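Local coordinates for hypothetical protein Atu2684 (Agrobacterium tumefaciens, PDB 2AXO) that is of unknown function but belongs to the DUF1223 family of the thioredoxin clan and carries a disulfide closed within a CXXC sequence, at residues 78-82 and 99-103; 120-124 and 137-141; 153-157 and 256-260; 168-174 and 208-214. All blocks are in the same frame, centred on the assembly; numbering follows the deposited sequence.

Contact 1 (78-82 and 99-103)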
loop_
_atom_site.group_PDB
_atom_site.type_symbol
_atom_site.label_atom_id
_atom_site.label_comp_id
_atom_site.label_asym_id
_atom_site.label_seq_id
_atom_site.Cartn_x
_atom_site.Cartn_y
_atom_site.Cartn_z
ATOM N N TYR A 78 -9.571 -3.743 -9.900
ATOM C CA TYR A 78 -9.366 -3.917 -8.465
ATOM C C TYR A 78 -9.211 -2.558 -7.792
ATOM O O TYR A 78 -8.167 -1.918 -7.917
ATOM C CB TYR A 78 -8.097 -4.720 -8.165
ATOM C CG TYR A 78 -8.102 -6.147 -8.658
ATOM C CD1 TYR A 78 -7.750 -6.451 -9.971
ATOM C CD2 TYR A 78 -8.433 -7.198 -7.802
ATOM C CE1 TYR A 78 -7.726 -7.767 -10.421
ATOM C CE2 TYR A 78 -8.415 -8.519 -8.243
ATOM C CZ TYR A 78 -8.060 -8.795 -9.550
ATOM O OH TYR A 78 -8.043 -10.094 -9.998
ATOM N N HIS A 79 -10.235 -2.117 -7.072
ATOM C CA HIS A 79 -10.151 -0.834 -6.385
ATOM C C HIS A 79 -9.287 -0.970 -5.138
ATOM O O HIS A 79 -9.580 -1.780 -4.257
ATOM C CB HIS A 79 -11.548 -0.339 -6.004
ATOM C CG HIS A 79 -12.349 0.158 -7.167
ATOM N ND1 HIS A 79 -12.797 -0.670 -8.173
ATOM C CD2 HIS A 79 -12.777 1.403 -7.487
ATOM C CE1 HIS A 79 -13.469 0.042 -9.061
ATOM N NE2 HIS A 79 -13.470 1.303 -8.669
ATOM N N VAL A 80 -8.217 -0.180 -5.076
ATOM C CA VAL A 80 -7.297 -0.203 -3.938
ATOM C C VAL A 80 -7.803 0.692 -2.810
ATOM O O VAL A 80 -8.580 1.617 -3.040
ATOM C CB VAL A 80 -5.880 0.246 -4.363
ATOM C CG1 VAL A 80 -5.315 -0.747 -5.365
ATOM C CG2 VAL A 80 -5.927 1.647 -4.965
ATOM N N ASP A 81 -7.360 0.425 -1.586
ATOM C CA ASP A 81 -7.826 1.212 -0.452
ATOM C C ASP A 81 -6.932 2.373 -0.038
ATOM O O ASP A 81 -7.319 3.176 0.809
ATOM C CB ASP A 81 -8.058 0.297 0.759
ATOM C CG ASP A 81 -6.770 -0.283 1.314
ATOM O OD1 ASP A 81 -5.704 -0.111 0.684
ATOM O OD2 ASP A 81 -6.822 -0.920 2.386
ATOM N N TYR A 82 -5.754 2.494 -0.638
ATOM C CA TYR A 82 -4.870 3.568 -0.223
ATOM C C TYR A 82 -5.162 4.970 -0.751
ATOM O O TYR A 82 -4.301 5.848 -0.713
ATOM C CB TYR A 82 -3.409 3.178 -0.482
ATOM C CG TYR A 82 -3.056 2.733 -1.881
ATOM C CD1 TYR A 82 -2.947 3.653 -2.920
ATOM C CD2 TYR A 82 -2.721 1.405 -2.139
ATOM C CE1 TYR A 82 -2.495 3.265 -4.180
ATOM C CE2 TYR A 82 -2.273 1.004 -3.388
ATOM C CZ TYR A 82 -2.154 1.936 -4.402
ATOM O OH TYR A 82 -1.656 1.551 -5.623
ATOM N N GLU A 99 -3.641 -5.839 -1.322
ATOM C CA GLU A 99 -2.670 -6.899 -1.070
ATOM C C GLU A 99 -2.297 -7.641 -2.348
ATOM O O GLU A 99 -1.154 -8.075 -2.506
ATOM C CB GLU A 99 -3.207 -7.882 -0.029
ATOM C CG GLU A 99 -3.374 -7.248 1.341
ATOM C CD GLU A 99 -3.720 -8.254 2.411
ATOM O OE1 GLU A 99 -4.696 -9.009 2.224
ATOM O OE2 GLU A 99 -3.019 -8.283 3.446
ATOM N N ARG A 100 -3.251 -7.782 -3.264
ATOM C CA ARG A 100 -2.957 -8.461 -4.523
ATOM C C ARG A 100 -1.970 -7.611 -5.319
ATOM O O ARG A 100 -1.050 -8.143 -5.934
ATOM C CB ARG A 100 -4.240 -8.707 -5.330
ATOM C CG ARG A 100 -4.026 -9.476 -6.639
ATOM C CD ARG A 100 -5.363 -9.952 -7.199
ATOM N NE ARG A 100 -5.256 -10.656 -8.483
ATOM C CZ ARG A 100 -4.752 -11.878 -8.637
ATOM N NH1 ARG A 100 -4.289 -12.557 -7.592
ATOM N NH2 ARG A 100 -4.737 -12.436 -9.835
ATOM N N GLN A 101 -2.138 -6.291 -5.308
ATOM C CA GLN A 101 -1.198 -5.456 -6.040
ATOM C C GLN A 101 0.188 -5.580 -5.395
ATOM O O GLN A 101 1.203 -5.476 -6.083
ATOM C CB GLN A 101 -1.654 -3.994 -6.066
ATOM C CG GLN A 101 -0.748 -3.079 -6.879
ATOM C CD GLN A 101 -1.266 -1.651 -6.935
ATOM O OE1 GLN A 101 -1.816 -1.142 -5.958
ATOM N NE2 GLN A 101 -1.073 -0.993 -8.073
ATOM N N TYR A 102 0.231 -5.810 -4.082
ATOM C CA TYR A 102 1.511 -5.979 -3.389
ATOM C C TYR A 102 2.151 -7.285 -3.845
ATOM O O TYR A 102 3.360 -7.359 -4.068
ATOM C CB TYR A 102 1.326 -6.037 -1.866
ATOM C CG TYR A 102 0.802 -4.770 -1.240
ATOM C CD1 TYR A 102 1.121 -3.522 -1.768
ATOM C CD2 TYR A 102 0.030 -4.818 -0.080
ATOM C CE1 TYR A 102 0.686 -2.350 -1.156
ATOM C CE2 TYR A 102 -0.405 -3.651 0.540
ATOM C CZ TYR A 102 -0.069 -2.422 -0.006
ATOM O OH TYR A 102 -0.470 -1.263 0.618
ATOM N N GLY A 103 1.328 -8.320 -3.968
ATOM C CA GLY A 103 1.824 -9.610 -4.406
ATOM C C GLY A 103 2.501 -9.471 -5.750
ATOM O O GLY A 103 3.559 -10.055 -5.990
#
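Val80 comes level with Gln101 of helix 95-107 at a CA to CA distance of 8.3 Å, a spacing that side chains from both segments fill. A hydrogen bond runs from Tyr82 OH to Gln101 OE1, 2.7 Å long. The hydroxyl reaches the oxygen well off the C=O direction, at a C=O...O angle of 119°, while the amide and phenol planes lie only 9° apart and OE1 sits at the edge of the ring, near its plane. Gln101 reaches this point because CG stands anti to its backbone N (chi1 -177°) and the chain beyond is extended. Its NE2 is bonded elsewhere, to Tyr114 O and Gln117 OE1, which leaves both ends of the buried amide engaged and its rotation fixed. Val80 contributes both methyls: CG1 touches Gln101 OE1 at 3.6 Å, and CG2 lies over the centre of the Tyr82 ring, 3.8 Å above its plane. At the other end of the contact Tyr78 meets the Arg100 chain obliquely, CE2 lying 3.5 Å from Arg100 CD. The guanidinium continues past the phenol, and its NH2 bonds Gln239 and forms a salt bridge with Glu47. Tyr82 and Tyr102 each meet the other's counterpart in the second subunit, placing this end at the dimer interface. Strand 74-79, outermost in its sheet within the chain, pairs with strand 45-50; helix 95-107 packs against its C-terminal part and the residues that follow, strand 112-114 flanks Tyr82 and Gln101, and strand 196-212 lies against Tyr78.

Contact 2 (120-124 and 137-141)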
loop_
_atom_site.group_PDB
_atom_site.type_symbol
_atom_site.label_atom_id
_atom_site.label_comp_id
_atom_site.label_asym_id
_atom_site.label_seq_id
_atom_site.Cartn_x
_atom_site.Cartn_y
_atom_site.Cartn_z
ATOM N N LEU A 120 -0.571 -7.362 -16.852
ATOM C CA LEU A 120 -0.941 -8.140 -18.030
ATOM C C LEU A 120 -0.528 -9.614 -17.932
ATOM O O LEU A 120 0.652 -9.928 -17.752
ATOM C CB LEU A 120 -0.324 -7.483 -19.274
ATOM C CG LEU A 120 -0.503 -5.957 -19.397
ATOM C CD1 LEU A 120 0.156 -5.479 -20.678
ATOM C CD2 LEU A 120 -1.980 -5.584 -19.398
ATOM N N ASN A 121 -1.506 -10.511 -18.054
ATOM C CA ASN A 121 -1.275 -11.957 -17.957
ATOM C C ASN A 121 -0.511 -12.306 -16.682
ATOM O O ASN A 121 0.163 -13.334 -16.619
ATOM C CB ASN A 121 -0.469 -12.476 -19.161
ATOM C CG ASN A 121 -1.262 -12.485 -20.460
ATOM O OD1 ASN A 121 -0.756 -12.928 -21.501
ATOM N ND2 ASN A 121 -2.492 -11.998 -20.417
ATOM N N GLY A 122 -0.612 -11.443 -15.677
ATOM C CA GLY A 122 0.091 -11.675 -14.430
ATOM C C GLY A 122 1.603 -11.686 -14.593
ATOM O O GLY A 122 2.316 -12.052 -13.658
ATOM N N ARG A 123 2.077 -11.254 -15.767
ATOM C CA ARG A 123 3.505 -11.246 -16.120
ATOM C C ARG A 123 4.245 -9.906 -16.108
ATOM O O ARG A 123 5.457 -9.884 -15.907
ATOM C CB ARG A 123 3.699 -11.851 -17.520
ATOM C CG ARG A 123 3.365 -13.326 -17.668
ATOM C CD ARG A 123 3.484 -13.758 -19.133
ATOM N NE ARG A 123 3.185 -15.176 -19.325
ATOM C CZ ARG A 123 4.045 -16.167 -19.110
ATOM N NH1 ARG A 123 5.275 -15.903 -18.700
ATOM N NH2 ARG A 123 3.670 -17.430 -19.296
ATOM N N ASP A 124 3.541 -8.801 -16.336
ATOM C CA ASP A 124 4.192 -7.495 -16.378
ATOM C C ASP A 124 3.202 -6.374 -16.075
ATOM O O ASP A 124 1.992 -6.599 -16.028
ATOM C CB ASP A 124 4.801 -7.282 -17.766
ATOM C CG ASP A 124 5.866 -6.192 -17.786
ATOM O OD1 ASP A 124 6.304 -5.818 -18.893
ATOM O OD2 ASP A 124 6.267 -5.718 -16.707
ATOM N N ARG A 137 1.573 -5.423 -25.871
ATOM C CA ARG A 137 2.260 -6.287 -24.917
ATOM C C ARG A 137 1.632 -7.677 -24.962
ATOM O O ARG A 137 2.340 -8.681 -25.023
ATOM C CB ARG A 137 2.153 -5.722 -23.496
ATOM C CG ARG A 137 3.474 -5.659 -22.721
ATOM C CD ARG A 137 4.306 -6.924 -22.874
ATOM N NE ARG A 137 5.422 -6.974 -21.931
ATOM C CZ ARG A 137 6.375 -7.901 -21.954
ATOM N NH1 ARG A 137 6.354 -8.852 -22.878
ATOM N NH2 ARG A 137 7.342 -7.889 -21.044
ATOM N N LEU A 138 0.302 -7.736 -24.930
ATOM C CA LEU A 138 -0.400 -9.019 -24.970
ATOM C C LEU A 138 -0.056 -9.793 -26.233
ATOM O O LEU A 138 0.066 -11.017 -26.207
ATOM C CB LEU A 138 -1.915 -8.802 -24.896
ATOM C CG LEU A 138 -2.416 -8.299 -23.541
ATOM C CD1 LEU A 138 -3.913 -8.058 -23.598
ATOM C CD2 LEU A 138 -2.084 -9.340 -22.474
ATOM N N ASP A 139 0.098 -9.070 -27.337
ATOM C CA ASP A 139 0.433 -9.684 -28.617
ATOM C C ASP A 139 1.846 -10.259 -28.553
ATOM O O ASP A 139 2.106 -11.357 -29.047
ATOM C CB ASP A 139 0.346 -8.639 -29.730
ATOM C CG ASP A 139 0.611 -9.224 -31.097
ATOM O OD1 ASP A 139 -0.152 -10.118 -31.514
ATOM O OD2 ASP A 139 1.580 -8.785 -31.753
ATOM N N ALA A 140 2.754 -9.506 -27.936
ATOM C CA ALA A 140 4.139 -9.946 -27.791
ATOM C C ALA A 140 4.181 -11.237 -26.983
ATOM O O ALA A 140 4.980 -12.133 -27.264
ATOM C CB ALA A 140 4.968 -8.865 -27.098
ATOM N N PHE A 141 3.328 -11.325 -25.966
ATOM C CA PHE A 141 3.274 -12.527 -25.143
ATOM C C PHE A 141 2.824 -13.718 -25.980
ATOM O O PHE A 141 3.435 -14.786 -25.930
ATOM C CB PHE A 141 2.309 -12.353 -23.965
ATOM C CG PHE A 141 2.855 -11.507 -22.848
ATOM C CD1 PHE A 141 4.144 -11.708 -22.369
ATOM C CD2 PHE A 141 2.065 -10.532 -22.254
ATOM C CE1 PHE A 141 4.641 -10.945 -21.312
ATOM C CE2 PHE A 141 2.551 -9.766 -21.199
ATOM C CZ PHE A 141 3.841 -9.974 -20.729
#
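Asp124 OD1 is gripped twice by Arg137: NH2 donates to it over 3.2 Å at an N-H...O angle of 151°, and NE adds a weak bond of 3.4 Å. Both donors belong to one side of the guanidinium, and OD1 lies close to that group's plane. The carboxylate, however, is turned 88° to it, and NH2 reaches the oxygen from above the carboxylate plane. This is a salt bridge that uses a single carboxylate oxygen. A bend at chi2 (-44°) turns the Arg137 chain, and Phe141 CZ lies over one face of the guanidinium, toward its rim. Phe141 is the apolar centre of the contact. Arg123 CD makes a CH-pi contact with one face, 4.0 Å from the centroid, and Asp124 CB approaches an edge. Leu120 CB touches Phe141 CE2 and Leu138 CD2, at 4.1 Å in each case, while Leu120 CD1 rests on Arg137 CB at 3.5 Å. The Asn121 side chain lies against Leu138 and Phe141. Deeper in, Leu120 and Leu138 both reach Val46 of strand 45-50. Arg123 and Asp124 both face Leu120, forming a classic beta bulge where strands 117-120 and 124-127 turn into one another. A beta hairpin followed by a helix packed back on it, here helix 131-143, is consistent with the C-terminal beta-beta-alpha half of a thioredoxin fold, as the family's clan suggests.

Contact 3 (153-157 and 256-260)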
loop_
_atom_site.group_PDB
_atom_site.type_symbol
_atom_site.label_atom_id
_atom_site.label_comp_id
_atom_site.label_asym_id
_atom_site.label_seq_id
_atom_site.Cartn_x
_atom_site.Cartn_y
_atom_site.Cartn_z
ATOM N N SER A 153 -12.945 -23.026 -19.373
ATOM C CA SER A 153 -14.352 -22.792 -19.693
ATOM C C SER A 153 -15.141 -22.709 -18.397
ATOM O O SER A 153 -14.795 -23.356 -17.413
ATOM C CB SER A 153 -14.920 -23.945 -20.531
ATOM O OG SER A 153 -14.223 -24.104 -21.756
ATOM N N SER A 154 -16.211 -21.924 -18.401
ATOM C CA SER A 154 -17.040 -21.783 -17.213
ATOM C C SER A 154 -18.496 -21.618 -17.616
ATOM O O SER A 154 -18.807 -21.015 -18.643
ATOM C CB SER A 154 -16.582 -20.576 -16.392
ATOM O OG SER A 154 -16.559 -19.399 -17.189
ATOM N N LYS A 155 -19.391 -22.161 -16.800
ATOM C CA LYS A 155 -20.811 -22.073 -17.083
ATOM C C LYS A 155 -21.605 -22.438 -15.844
ATOM O O LYS A 155 -21.066 -23.009 -14.897
ATOM C CB LYS A 155 -21.181 -23.044 -18.204
ATOM C CG LYS A 155 -20.833 -24.488 -17.863
ATOM C CD LYS A 155 -21.372 -25.484 -18.885
ATOM C CE LYS A 155 -22.887 -25.581 -18.820
ATOM N NZ LYS A 155 -23.407 -26.663 -19.702
ATOM N N PHE A 156 -22.889 -22.104 -15.871
ATOM C CA PHE A 156 -23.807 -22.410 -14.785
ATOM C C PHE A 156 -24.409 -23.777 -15.068
ATOM O O PHE A 156 -24.922 -24.017 -16.164
ATOM C CB PHE A 156 -24.939 -21.386 -14.730
ATOM C CG PHE A 156 -24.518 -20.034 -14.247
ATOM C CD1 PHE A 156 -24.195 -19.831 -12.911
ATOM C CD2 PHE A 156 -24.473 -18.953 -15.123
ATOM C CE1 PHE A 156 -23.837 -18.568 -12.450
ATOM C CE2 PHE A 156 -24.116 -17.686 -14.676
ATOM C CZ PHE A 156 -23.799 -17.491 -13.338
ATOM N N ALA A 157 -24.338 -24.665 -14.081
ATOM C CA ALA A 157 -24.887 -26.011 -14.200
ATOM C C ALA A 157 -26.205 -26.065 -13.432
ATOM O O ALA A 157 -26.415 -26.940 -12.588
ATOM C CB ALA A 157 -23.908 -27.025 -13.631
ATOM N N LEU A 256 -17.242 -15.574 -16.738
ATOM C CA LEU A 256 -18.598 -16.083 -16.702
ATOM C C LEU A 256 -19.440 -14.920 -16.209
ATOM O O LEU A 256 -19.225 -14.425 -15.103
ATOM C CB LEU A 256 -18.709 -17.257 -15.721
ATOM C CG LEU A 256 -20.122 -17.806 -15.505
ATOM C CD1 LEU A 256 -20.717 -18.219 -16.846
ATOM C CD2 LEU A 256 -20.085 -18.999 -14.554
ATOM N N LEU A 257 -20.376 -14.458 -17.030
ATOM C CA LEU A 257 -21.226 -13.351 -16.607
ATOM C C LEU A 257 -22.496 -13.896 -15.980
ATOM O O LEU A 257 -22.995 -14.945 -16.385
ATOM C CB LEU A 257 -21.589 -12.447 -17.788
ATOM C CG LEU A 257 -20.450 -11.656 -18.432
ATOM C CD1 LEU A 257 -21.013 -10.783 -19.545
ATOM C CD2 LEU A 257 -19.751 -10.806 -17.382
ATOM N N GLY A 258 -23.009 -13.180 -14.985
ATOM C CA GLY A 258 -24.222 -13.605 -14.315
ATOM C C GLY A 258 -25.388 -13.680 -15.283
ATOM O O GLY A 258 -26.239 -14.559 -15.175
ATOM N N ASN A 259 -25.426 -12.751 -16.231
ATOM C CA ASN A 259 -26.487 -12.736 -17.224
ATOM C C ASN A 259 -26.186 -13.733 -18.333
ATOM O O ASN A 259 -25.262 -13.534 -19.117
ATOM C CB ASN A 259 -26.639 -11.338 -17.819
ATOM C CG ASN A 259 -27.532 -11.328 -19.034
ATOM O OD1 ASN A 259 -28.508 -12.070 -19.097
ATOM N ND2 ASN A 259 -27.211 -10.481 -20.004
ATOM N N GLU A 260 -26.961 -14.813 -18.396
ATOM C CA GLU A 260 -26.747 -15.824 -19.429
ATOM C C GLU A 260 -27.715 -15.687 -20.599
ATOM O O GLU A 260 -28.165 -16.687 -21.167
ATOM C CB GLU A 260 -26.861 -17.230 -18.836
ATOM C CG GLU A 260 -25.656 -17.672 -18.012
ATOM C CD GLU A 260 -24.341 -17.561 -18.772
ATOM O OE1 GLU A 260 -23.802 -16.434 -18.884
ATOM O OE2 GLU A 260 -23.846 -18.600 -19.263
#
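Phe156 has CG anti to its carbonyl carbon (chi1 -71°), whereas Leu256 has CG anti to its backbone N (chi1 175°), and these two settings bring the phenyl ring beneath the leucine branch. Leu256 CD2 stands almost squarely over the ring in a CH-pi contact, 4.2 Å from the centroid and 8° off the normal, and CD1 touches Phe156 CE2 at 4.1 Å. The ring edge is held from another direction: Glu260, its chain bent at chi2, sets CG 3.4 Å from Phe156 CD2, and Leu257 O lies near the ring plane, 3.4 Å from CE2. Farther up the strand Ser154 OG rests on Leu256 CB at 3.4 Å while hydrogen-bonding Ser254 OG. Val226 and Val229 of helix 223-229 and Val161 of strand 161-165 surround the ring further, and Lys230 makes a cation-pi contact with it and bonds Gly258 O. Strands 152-156 and 247-257 belong to different sheets, and no hydrogen bond joins the two segments. Their cohesion is therefore apolar and aromatic, with the carbonyl probably attracted to the ring's polarised C-H edge, and it carries a cost: Phe156 N is buried with no partner in the model.

Contact 4 (168-174 and 208-214)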
loop_
_atom_site.group_PDB
_atom_site.type_symbol
_atom_site.label_atom_id
_atom_site.label_comp_id
_atom_site.label_asym_id
_atom_site.label_seq_id
_atom_site.Cartn_x
_atom_site.Cartn_y
_atom_site.Cartn_z
ATOM N N GLY A 168 -2.143 -29.332 -19.605
ATOM C CA GLY A 168 -0.985 -28.469 -19.697
ATOM C C GLY A 168 0.150 -29.011 -18.851
ATOM O O GLY A 168 0.161 -30.192 -18.506
ATOM N N ASN A 169 1.101 -28.146 -18.518
ATOM C CA ASN A 169 2.252 -28.525 -17.706
ATOM C C ASN A 169 2.436 -27.564 -16.540
ATOM O O ASN A 169 2.086 -26.387 -16.631
ATOM C CB ASN A 169 3.523 -28.516 -18.555
ATOM C CG ASN A 169 3.587 -29.676 -19.521
ATOM O OD1 ASN A 169 3.743 -30.831 -19.114
ATOM N ND2 ASN A 169 3.469 -29.378 -20.808
ATOM N N GLY A 170 2.999 -28.071 -15.450
ATOM C CA GLY A 170 3.236 -27.241 -14.286
ATOM C C GLY A 170 2.096 -27.262 -13.288
ATOM O O GLY A 170 1.191 -28.097 -13.371
ATOM N N LYS A 171 2.144 -26.338 -12.336
ATOM C CA LYS A 171 1.115 -26.245 -11.313
ATOM C C LYS A 171 0.566 -24.829 -11.245
ATOM O O LYS A 171 1.293 -23.858 -11.441
ATOM C CB LYS A 171 1.673 -26.666 -9.948
ATOM C CG LYS A 171 1.873 -28.168 -9.811
ATOM C CD LYS A 171 2.217 -28.577 -8.391
ATOM C CE LYS A 171 3.638 -28.193 -8.019
ATOM N NZ LYS A 171 4.651 -28.982 -8.771
ATOM N N ALA A 172 -0.725 -24.709 -10.982
ATOM C CA ALA A 172 -1.330 -23.391 -10.902
ATOM C C ALA A 172 -2.580 -23.445 -10.054
ATOM O O ALA A 172 -3.227 -24.485 -9.952
ATOM C CB ALA A 172 -1.673 -22.887 -12.305
ATOM N N ASP A 173 -2.922 -22.325 -9.434
ATOM C CA ASP A 173 -4.125 -22.293 -8.632
ATOM C C ASP A 173 -5.274 -21.917 -9.531
ATOM O O ASP A 173 -5.097 -21.202 -10.514
ATOM C CB ASP A 173 -4.041 -21.248 -7.518
ATOM C CG ASP A 173 -3.070 -21.629 -6.429
ATOM O OD1 ASP A 173 -3.004 -22.820 -6.077
ATOM O OD2 ASP A 173 -2.386 -20.718 -5.923
ATOM N N VAL A 174 -6.451 -22.423 -9.202
ATOM C CA VAL A 174 -7.637 -22.070 -9.948
ATOM C C VAL A 174 -8.203 -20.914 -9.129
ATOM O O VAL A 174 -8.814 -21.122 -8.083
ATOM C CB VAL A 174 -8.639 -23.236 -9.998
ATOM C CG1 VAL A 174 -9.902 -22.802 -10.730
ATOM C CG2 VAL A 174 -7.999 -24.428 -10.707
ATOM N N THR A 208 -9.247 -19.003 -4.132
ATOM C CA THR A 208 -8.653 -20.129 -4.830
ATOM C C THR A 208 -9.574 -21.313 -4.598
ATOM O O THR A 208 -9.837 -21.684 -3.456
ATOM C CB THR A 208 -7.259 -20.430 -4.280
ATOM O OG1 THR A 208 -6.423 -19.282 -4.466
ATOM C CG2 THR A 208 -6.648 -21.621 -4.997
ATOM N N VAL A 209 -10.059 -21.908 -5.681
ATOM C CA VAL A 209 -11.000 -23.014 -5.575
ATOM C C VAL A 209 -10.410 -24.399 -5.815
ATOM O O VAL A 209 -11.107 -25.410 -5.707
ATOM C CB VAL A 209 -12.177 -22.767 -6.535
ATOM C CG1 VAL A 209 -13.208 -23.866 -6.415
ATOM C CG2 VAL A 209 -12.808 -21.419 -6.218
ATOM N N GLY A 210 -9.120 -24.452 -6.117
ATOM C CA GLY A 210 -8.491 -25.736 -6.354
ATOM C C GLY A 210 -7.107 -25.573 -6.942
ATOM O O GLY A 210 -6.646 -24.455 -7.169
HETATM N N MSE A 211 -6.446 -26.696 -7.181
HETATM C CA MSE A 211 -5.107 -26.681 -7.745
HETATM C C MSE A 211 -5.072 -27.492 -9.029
HETATM O O MSE A 211 -5.634 -28.582 -9.104
HETATM C CB MSE A 211 -4.119 -27.265 -6.738
HETATM C CG MSE A 211 -2.718 -27.441 -7.273
HETATM SE SE MSE A 211 -1.578 -28.195 -5.913
HETATM C CE MSE A 211 -2.507 -29.877 -5.692
ATOM N N TRP A 212 -4.409 -26.946 -10.041
ATOM C CA TRP A 212 -4.275 -27.607 -11.334
ATOM C C TRP A 212 -2.857 -28.161 -11.393
ATOM O O TRP A 212 -1.919 -27.484 -10.979
ATOM C CB TRP A 212 -4.490 -26.583 -12.447
ATOM C CG TRP A 212 -4.311 -27.087 -13.843
ATOM C CD1 TRP A 212 -5.163 -27.887 -14.549
ATOM C CD2 TRP A 212 -3.262 -26.723 -14.746
ATOM N NE1 TRP A 212 -4.716 -28.034 -15.843
ATOM C CE2 TRP A 212 -3.551 -27.328 -15.991
ATOM C CE3 TRP A 212 -2.105 -25.938 -14.626
ATOM C CZ2 TRP A 212 -2.727 -27.168 -17.111
ATOM C CZ3 TRP A 212 -1.284 -25.782 -15.747
ATOM C CH2 TRP A 212 -1.604 -26.393 -16.969
ATOM N N ASP A 213 -2.696 -29.391 -11.882
ATOM C CA ASP A 213 -1.363 -29.989 -11.964
ATOM C C ASP A 213 -0.959 -30.357 -13.385
ATOM O O ASP A 213 -0.019 -31.127 -13.593
ATOM C CB ASP A 213 -1.256 -31.238 -11.074
ATOM C CG ASP A 213 -2.239 -32.341 -11.461
ATOM O OD1 ASP A 213 -2.620 -32.451 -12.646
ATOM O OD2 ASP A 213 -2.615 -33.127 -10.566
ATOM N N GLY A 214 -1.662 -29.797 -14.362
ATOM C CA GLY A 214 -1.354 -30.092 -15.751
ATOM C C GLY A 214 -2.405 -31.016 -16.331
ATOM O O GLY A 214 -2.588 -31.083 -17.547
HETATM O O HOH W 1 2.111 -31.006 -15.183
#
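Ala172 and Trp212 form an antiparallel hydrogen-bonded pair: Trp212 N donates to Ala172 O over 2.7 Å, with an N-H...O angle of 171°, and Ala172 N returns a bond of 3.0 Å to Trp212 O. That carbonyl also receives a CA-H...O contact from Lys171. Asp173 and selenomethionine Met211 follow as a non-hydrogen-bonded pair, and beyond them Val209 N reaches Val174 O at 2.8 Å. On the sheet face shared with Ala172 and Val174, the indole of Trp212 has its CG anti to the backbone N (chi1 177°), which sends the ring back beneath the loop 168-171. Ala172 CB touches CE3 at 3.9 Å, and Gly168 N comes to the ring edge 3.4 Å from CZ2. Gly214 N lies over the centre of one indole face. The lack of a side chain at Gly168 lets the loop lie against the indole, and at Gly214 it lets the two loops approach, with Gly168 N bonding Gly214 O at 2.7 Å. A water takes a weak bond from Gly170 N and donates to Asp213 O over 2.7 Å. In the next shell Gly166 O accepts from Trp212 NE1, while Leu238 and Ile165 back the indole. Main-chain bonds thus set the register of this hairpin, while the tryptophan, its one polar side-chain atom satisfied, gives the hairpin's open end an apolar filling.

Contacts 1 and 2 come first along the chain, in series, and share the four-stranded mixed sheet of the probably thioredoxin-like part, their centres 19 Å apart: contact 1 packs helix 95-107 by outer strand 74-79, contact 2 packs helix 131-143 on the hairpin 117-127. Contacts 3 and 4 follow in the beta-rich remainder, their centres 21 Å apart, and both reach the antiparallel sheet of strands 196-212, 172-186, 232-241 and 247-257. Contact 3 joins segments almost a hundred residues apart, and both segments of contact 4 fall between them in sequence. The chain is thus built in two parts, with contact 1 on the dimer side and contact 3 across the chain's centre, their centres 26 Å apart.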